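Local coordinates for protein EvdO1 (Micromonospora carbonacea, PDB 4XBZ) that probably acts as a non-haem metal-dependent oxygenase of the phytanoyl-CoA dioxygenase family, carrying out an oxidative cyclization in orthosomycin biosynthesis, at residues A[155-158]-A[159-162]. Sequence-based numbering, arbitrary orientation.
Sequences PRLA and WHRD. With NI (nickel (II) ion), chain I.
A local hydrogen bond between residues two apart on one strand, from the imidazole of H160 back to the carbonyl of A158, sets a metal ligand in place at the end of strand 157-160, an outermost strand of the smaller, antiparallel sheet of the chain. ND1 of H160 lies 2.9 Å from O of A158, somewhat bent at the hydrogen (149°); it approaches in the plane of the carbonyl, while the oxygen sits slightly out of the plane of the imidazole. The ring can turn back toward A158 because CG of H160 lies between its own backbone N and carbonyl carbon (chi1 68°). With ND1 serving as the donor, the other ring nitrogen, NE2, is left to bind nickel at 2.4 Å. L157 packs against the same ring from its edge, CD2 lying 4.0 Å from CE1 of H160.

Two residues on, OD1 of D162 also reaches the nickel at 2.4 Å, and H244 from the adjacent strand completes the protein ligands. This is the His-X-Asp...His facial triad of the double-stranded beta-helix oxygenases, with nickel probably standing in for the catalytic iron. The second carboxylate oxygen of D162, OD2, is hydrogen-bonded to H238, which restrains the rotation of the group.

W159 turns the other way, to a buried position where its indole lies almost parallel to the ring of W220. The extended chain of R156 brings NH2 within 4.0 Å of NE1 of W159, the guanidinium and indole meeting edge to edge with their planes 88° apart. This is contact without a hydrogen bond, since both nitrogens are donors; NH2 and NH1 of R156 instead bond to the carbonyl oxygens of L215 and S218, near the end of helix 205-217 and just beyond it.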
ATOM      1  N   PRO A 155       4.509  34.074   1.157  1.00 32.77           N
ATOM      2  CA  PRO A 155       4.459  33.971  -0.303  1.00 34.20           C
ATOM      3  C   PRO A 155       3.748  32.691  -0.784  1.00 40.15           C
ATOM      4  O   PRO A 155       3.615  31.697  -0.051  1.00 35.33           O
ATOM      5  CB  PRO A 155       5.935  33.956  -0.700  1.00 33.08           C
ATOM      6  CG  PRO A 155       6.624  33.376   0.459  1.00 32.98           C
ATOM      7  CD  PRO A 155       5.858  33.832   1.683  1.00 34.00           C
ATOM      8  N   ARG A 156       3.289  32.736  -2.028  1.00 38.56           N
ATOM      9  CA  ARG A 156       2.679  31.591  -2.690  1.00 36.69           C
ATOM     10  C   ARG A 156       3.557  30.316  -2.648  1.00 37.13           C
ATOM     11  O   ARG A 156       4.781  30.379  -2.841  1.00 32.27           O
ATOM     12  CB  ARG A 156       2.366  31.984  -4.130  1.00 34.92           C
ATOM     13  CG  ARG A 156       1.869  30.875  -5.006  1.00 39.97           C
ATOM     14  CD  ARG A 156       1.747  31.374  -6.427  1.00 41.05           C
ATOM     15  NE  ARG A 156       1.233  30.338  -7.308  1.00 40.37           N
ATOM     16  CZ  ARG A 156       1.004  30.509  -8.601  1.00 46.37           C
ATOM     17  NH1 ARG A 156       1.250  31.688  -9.165  1.00 47.88           N
ATOM     18  NH2 ARG A 156       0.522  29.502  -9.328  1.00 46.99           N
ATOM     19  N   LEU A 157       2.930  29.177  -2.352  1.00 32.09           N
ATOM     20  CA  LEU A 157       3.597  27.863  -2.445  1.00 31.74           C
ATOM     21  C   LEU A 157       3.374  27.306  -3.842  1.00 28.02           C
ATOM     22  O   LEU A 157       2.262  26.912  -4.193  1.00 32.24           O
ATOM     23  CB  LEU A 157       3.067  26.874  -1.392  1.00 29.97           C
ATOM     24  CG  LEU A 157       3.852  25.571  -1.144  1.00 37.81           C
ATOM     25  CD1 LEU A 157       5.225  25.865  -0.528  1.00 38.69           C
ATOM     26  CD2 LEU A 157       3.074  24.543  -0.279  1.00 33.81           C
ATOM     27  N   ALA A 158       4.425  27.324  -4.650  1.00 29.27           N
ATOM     28  CA  ALA A 158       4.349  26.866  -6.025  1.00 30.98           C
ATOM     29  C   ALA A 158       4.001  25.382  -6.064  1.00 34.97           C
ATOM     30  O   ALA A 158       4.377  24.628  -5.157  1.00 33.40           O
ATOM     31  CB  ALA A 158       5.666  27.125  -6.750  1.00 31.45           C
ATOM     32  N   TRP A 159       3.268  24.988  -7.107  1.00 26.97           N
ATOM     33  CA  TRP A 159       2.933  23.595  -7.355  1.00 31.46           C
ATOM     34  C   TRP A 159       4.171  22.712  -7.540  1.00 32.99           C
ATOM     35  O   TRP A 159       5.048  22.986  -8.370  1.00 30.10           O
ATOM     36  CB  TRP A 159       2.046  23.480  -8.582  1.00 28.09           C
ATOM     37  CG  TRP A 159       0.753  24.200  -8.459  1.00 33.50           C
ATOM     38  CD1 TRP A 159       0.470  25.461  -8.900  1.00 32.09           C
ATOM     39  CD2 TRP A 159      -0.448  23.704  -7.857  1.00 32.43           C
ATOM     40  NE1 TRP A 159      -0.829  25.775  -8.616  1.00 34.02           N
ATOM     41  CE2 TRP A 159      -1.419  24.716  -7.977  1.00 33.99           C
ATOM     42  CE3 TRP A 159      -0.796  22.503  -7.231  1.00 31.04           C
ATOM     43  CZ2 TRP A 159      -2.720  24.566  -7.497  1.00 29.82           C
ATOM     44  CZ3 TRP A 159      -2.091  22.354  -6.754  1.00 34.40           C
ATOM     45  CH2 TRP A 159      -3.036  23.384  -6.893  1.00 34.36           C
ATOM     46  N   HIS A 160       4.225  21.632  -6.773  1.00 31.95           N
ATOM     47  CA  HIS A 160       5.403  20.790  -6.781  1.00 31.14           C
ATOM     48  C   HIS A 160       5.069  19.391  -6.298  1.00 29.70           C
ATOM     49  O   HIS A 160       4.075  19.178  -5.603  1.00 31.55           O
ATOM     50  CB  HIS A 160       6.489  21.402  -5.889  1.00 27.60           C
ATOM     51  CG  HIS A 160       6.135  21.383  -4.433  1.00 36.06           C
ATOM     52  ND1 HIS A 160       5.141  22.175  -3.897  1.00 34.31           N
ATOM     53  CD2 HIS A 160       6.617  20.642  -3.405  1.00 38.16           C
ATOM     54  CE1 HIS A 160       5.038  21.937  -2.600  1.00 35.77           C
ATOM     55  NE2 HIS A 160       5.922  21.008  -2.277  1.00 37.57           N
ATOM     56  N   ARG A 161       5.910  18.443  -6.685  1.00 34.20           N
ATOM     57  CA  ARG A 161       5.997  17.157  -6.017  1.00 31.68           C
ATOM     58  C   ARG A 161       7.059  17.253  -4.933  1.00 34.02           C
ATOM     59  O   ARG A 161       7.979  18.063  -5.035  1.00 36.28           O
ATOM     60  CB  ARG A 161       6.357  16.050  -6.999  1.00 32.70           C
ATOM     61  CG  ARG A 161       5.208  15.506  -7.814  1.00 30.97           C
ATOM     62  CD  ARG A 161       5.705  14.337  -8.677  1.00 27.24           C
ATOM     63  NE  ARG A 161       4.594  13.589  -9.253  1.00 28.15           N
ATOM     64  CZ  ARG A 161       4.702  12.774 -10.300  1.00 32.01           C
ATOM     65  NH1 ARG A 161       5.879  12.603 -10.894  1.00 27.41           N
ATOM     66  NH2 ARG A 161       3.631  12.123 -10.748  1.00 28.37           N
ATOM     67  N   ASP A 162       6.930  16.434  -3.897  1.00 35.33           N
ATOM     68  CA  ASP A 162       7.984  16.308  -2.899  1.00 37.89           C
ATOM     69  C   ASP A 162       9.067  15.386  -3.458  1.00 39.70           C
ATOM     70  O   ASP A 162       8.786  14.576  -4.334  1.00 41.19           O
ATOM     71  CB  ASP A 162       7.411  15.792  -1.574  1.00 37.60           C
ATOM     72  CG  ASP A 162       6.453  16.797  -0.929  1.00 40.69           C
ATOM     73  OD1 ASP A 162       6.751  18.007  -0.988  1.00 40.86           O
ATOM     74  OD2 ASP A 162       5.411  16.397  -0.372  1.00 40.83           O
TER
HETATM   75 NI    NI I 401       5.303  19.779  -0.267  1.00 49.52          NI